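Local coordinates for (2Z,6E)-hedycaryol synthase (PDB 4MC3), which converts (2E,6E)-farnesyl diphosphate and water into (2Z,6E)-hedycaryol and diphosphate by a magnesium-dependent 1,11-cyclization, at residues 19-24 and 51-56. Residues are numbered along the deposited sequence; the frame is centred on the assembly and turned at random.
Sequences PHLEEA and GADLSG
Leu21 makes a small van der Waals contact with Asp53 and Leu54, one methyl lying against the Asp53 backbone carbonyl and the other against Leu54, and joins the first turns of helices 21-35 and 52-59 near the surface of this all-helical class I terpene cyclase fold. The two segments bury 136 Å² in all and share no hydrogen bond. The closest CA atoms are those of Leu21 and Asp53, 6.7 Å apart.

With CG anti to the backbone N (chi1 173°), the isobutyl group of Leu21 extends from its helix start toward 51-56. Leu21 CD1 sits 3.3 Å from Asp53 O and 3.7 Å from Asp53 CB. The second methyl of Leu21, CD2, touches Leu54 CD1 at 3.9 Å, the two leucine side chains lying obliquely to each other.

The carboxylate of Asp53 is held separately. Its OD1 accepts a bent bond from Leu54 N (2.9 Å, N-H...O angle 136°), which arrives on the anti side, 32° out of the carboxylate plane. OD2 is hydrogen-bonded to Ser25 OG, one residue past 19-24 on helix 21-35.

Ser55, next to Leu54, touches the bound nerolidol, but its CB points away from 19-24. Between the segments themselves, cohesion rests on Leu21's methyl contacts, while Asp53 adds a polar link to the same helix through Ser25.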
ATOM      1  N   PRO A  19     -14.371   6.820 -11.231  1.00 24.06           N
ATOM      2  CA  PRO A  19     -15.686   6.656 -11.872  1.00 30.03           C
ATOM      3  C   PRO A  19     -15.898   5.274 -12.533  1.00 29.08           C
ATOM      4  O   PRO A  19     -17.049   4.899 -12.863  1.00 31.88           O
ATOM      5  CB  PRO A  19     -15.665   7.747 -12.939  1.00 30.04           C
ATOM      6  CG  PRO A  19     -14.268   8.126 -13.165  1.00 32.15           C
ATOM      7  CD  PRO A  19     -13.524   7.839 -11.912  1.00 28.30           C
ATOM      8  N   HIS A  20     -14.815   4.494 -12.700  1.00 26.56           N
ATOM      9  CA  HIS A  20     -14.898   3.204 -13.405  1.00 26.05           C
ATOM     10  C   HIS A  20     -15.075   1.964 -12.497  1.00 24.78           C
ATOM     11  O   HIS A  20     -14.900   0.819 -12.956  1.00 29.30           O
ATOM     12  CB  HIS A  20     -13.664   3.015 -14.271  1.00 27.13           C
ATOM     13  CG  HIS A  20     -13.441   4.084 -15.273  1.00 29.23           C
ATOM     14  ND1 HIS A  20     -14.304   4.297 -16.333  1.00 37.45           N
ATOM     15  CD2 HIS A  20     -12.453   4.999 -15.396  1.00 28.01           C
ATOM     16  CE1 HIS A  20     -13.850   5.306 -17.062  1.00 46.91           C
ATOM     17  NE2 HIS A  20     -12.717   5.731 -16.533  1.00 34.42           N
ATOM     18  N   LEU A  21     -15.391   2.174 -11.230  1.00 27.69           N
ATOM     19  CA  LEU A  21     -15.490   1.111 -10.236  1.00 26.55           C
ATOM     20  C   LEU A  21     -16.381  -0.075 -10.676  1.00 32.53           C
ATOM     21  O   LEU A  21     -15.998  -1.230 -10.571  1.00 31.82           O
ATOM     22  CB  LEU A  21     -16.043   1.668  -8.939  1.00 30.90           C
ATOM     23  CG  LEU A  21     -16.375   0.669  -7.830  1.00 37.45           C
ATOM     24  CD1 LEU A  21     -15.193  -0.212  -7.463  1.00 38.62           C
ATOM     25  CD2 LEU A  21     -16.914   1.372  -6.590  1.00 45.95           C
ATOM     26  N   GLU A  22     -17.571   0.217 -11.163  1.00 34.46           N
ATOM     27  CA  GLU A  22     -18.535  -0.856 -11.446  1.00 38.48           C
ATOM     28  C   GLU A  22     -17.965  -1.794 -12.537  1.00 32.58           C
ATOM     29  O   GLU A  22     -17.909  -3.002 -12.351  1.00 36.01           O
ATOM     30  CB  GLU A  22     -19.936  -0.283 -11.787  1.00 43.06           C
ATOM     31  CG  GLU A  22     -21.011  -0.625 -10.745  1.00 72.58           C
ATOM     32  CD  GLU A  22     -20.793  -0.010  -9.351  1.00 85.25           C
ATOM     33  OE1 GLU A  22     -21.081   1.197  -9.168  1.00111.54           O
ATOM     34  OE2 GLU A  22     -20.378  -0.743  -8.415  1.00 77.44           O
ATOM     35  N   GLU A  23     -17.482  -1.230 -13.639  1.00 31.39           N
ATOM     36  CA  GLU A  23     -16.898  -2.012 -14.737  1.00 31.32           C
ATOM     37  C   GLU A  23     -15.603  -2.727 -14.323  1.00 32.81           C
ATOM     38  O   GLU A  23     -15.396  -3.918 -14.629  1.00 29.18           O
ATOM     39  CB  GLU A  23     -16.593  -1.090 -15.909  1.00 34.09           C
ATOM     40  CG  GLU A  23     -16.201  -1.756 -17.217  1.00 47.38           C
ATOM     41  CD  GLU A  23     -16.419  -0.833 -18.427  1.00 58.58           C
ATOM     42  OE1 GLU A  23     -16.666   0.390 -18.237  1.00 53.34           O
ATOM     43  OE2 GLU A  23     -16.350  -1.335 -19.575  1.00 59.52           O
ATOM     44  N   ALA A  24     -14.726  -2.022 -13.612  1.00 26.02           N
ATOM     45  CA  ALA A  24     -13.478  -2.681 -13.164  1.00 25.60           C
ATOM     46  C   ALA A  24     -13.783  -3.822 -12.189  1.00 25.95           C
ATOM     47  O   ALA A  24     -13.108  -4.832 -12.216  1.00 26.50           O
ATOM     48  CB  ALA A  24     -12.574  -1.693 -12.502  1.00 22.73           C
ATOM     49  N   GLY A  51     -14.322  -5.609   0.248  1.00 43.58           N
ATOM     50  CA  GLY A  51     -14.387  -4.356  -0.543  1.00 48.00           C
ATOM     51  C   GLY A  51     -13.118  -4.049  -1.344  1.00 43.87           C
ATOM     52  O   GLY A  51     -12.686  -2.892  -1.428  1.00 40.38           O
ATOM     53  N   ALA A  52     -12.544  -5.075  -1.962  1.00 42.53           N
ATOM     54  CA  ALA A  52     -11.314  -4.899  -2.760  1.00 36.21           C
ATOM     55  C   ALA A  52     -11.483  -3.906  -3.902  1.00 38.55           C
ATOM     56  O   ALA A  52     -10.552  -3.184  -4.276  1.00 31.21           O
ATOM     57  CB  ALA A  52     -10.848  -6.245  -3.317  1.00 39.54           C
ATOM     58  N   ASP A  53     -12.663  -3.922  -4.492  1.00 30.47           N
ATOM     59  CA  ASP A  53     -12.942  -3.102  -5.622  1.00 28.91           C
ATOM     60  C   ASP A  53     -13.014  -1.641  -5.137  1.00 30.01           C
ATOM     61  O   ASP A  53     -12.398  -0.769  -5.725  1.00 29.48           O
ATOM     62  CB  ASP A  53     -14.191  -3.555  -6.376  1.00 33.44           C
ATOM     63  CG  ASP A  53     -15.344  -3.985  -5.459  1.00 34.61           C
ATOM     64  OD1 ASP A  53     -15.294  -3.816  -4.234  1.00 37.96           O
ATOM     65  OD2 ASP A  53     -16.318  -4.505  -6.020  1.00 36.63           O
ATOM     66  N   LEU A  54     -13.769  -1.382  -4.065  1.00 32.66           N
ATOM     67  CA  LEU A  54     -13.896  -0.037  -3.542  1.00 34.25           C
ATOM     68  C   LEU A  54     -12.542   0.489  -3.088  1.00 28.35           C
ATOM     69  O   LEU A  54     -12.196   1.652  -3.321  1.00 26.87           O
ATOM     70  CB  LEU A  54     -14.949   0.016  -2.403  1.00 35.77           C
ATOM     71  CG  LEU A  54     -15.251   1.402  -1.833  1.00 40.59           C
ATOM     72  CD1 LEU A  54     -15.845   2.284  -2.919  1.00 48.00           C
ATOM     73  CD2 LEU A  54     -16.216   1.275  -0.651  1.00 40.61           C
ATOM     74  N   SER A  55     -11.757  -0.390  -2.451  1.00 29.97           N
ATOM     75  CA  SER A  55     -10.446  -0.030  -2.010  1.00 30.67           C
ATOM     76  C   SER A  55      -9.609   0.499  -3.178  1.00 24.94           C
ATOM     77  O   SER A  55      -9.001   1.597  -3.073  1.00 25.07           O
ATOM     78  CB  SER A  55      -9.754  -1.253  -1.404  1.00 33.06           C
ATOM     79  OG  SER A  55      -8.403  -0.997  -1.209  1.00 40.76           O
ATOM     80  N   GLY A  56      -9.599  -0.226  -4.284  1.00 24.66           N
ATOM     81  CA  GLY A  56      -8.857   0.200  -5.471  1.00 22.95           C
ATOM     82  C   GLY A  56      -9.340   1.499  -6.047  1.00 21.63           C
ATOM     83  O   GLY A  56      -8.548   2.311  -6.581  1.00 20.18           O
TER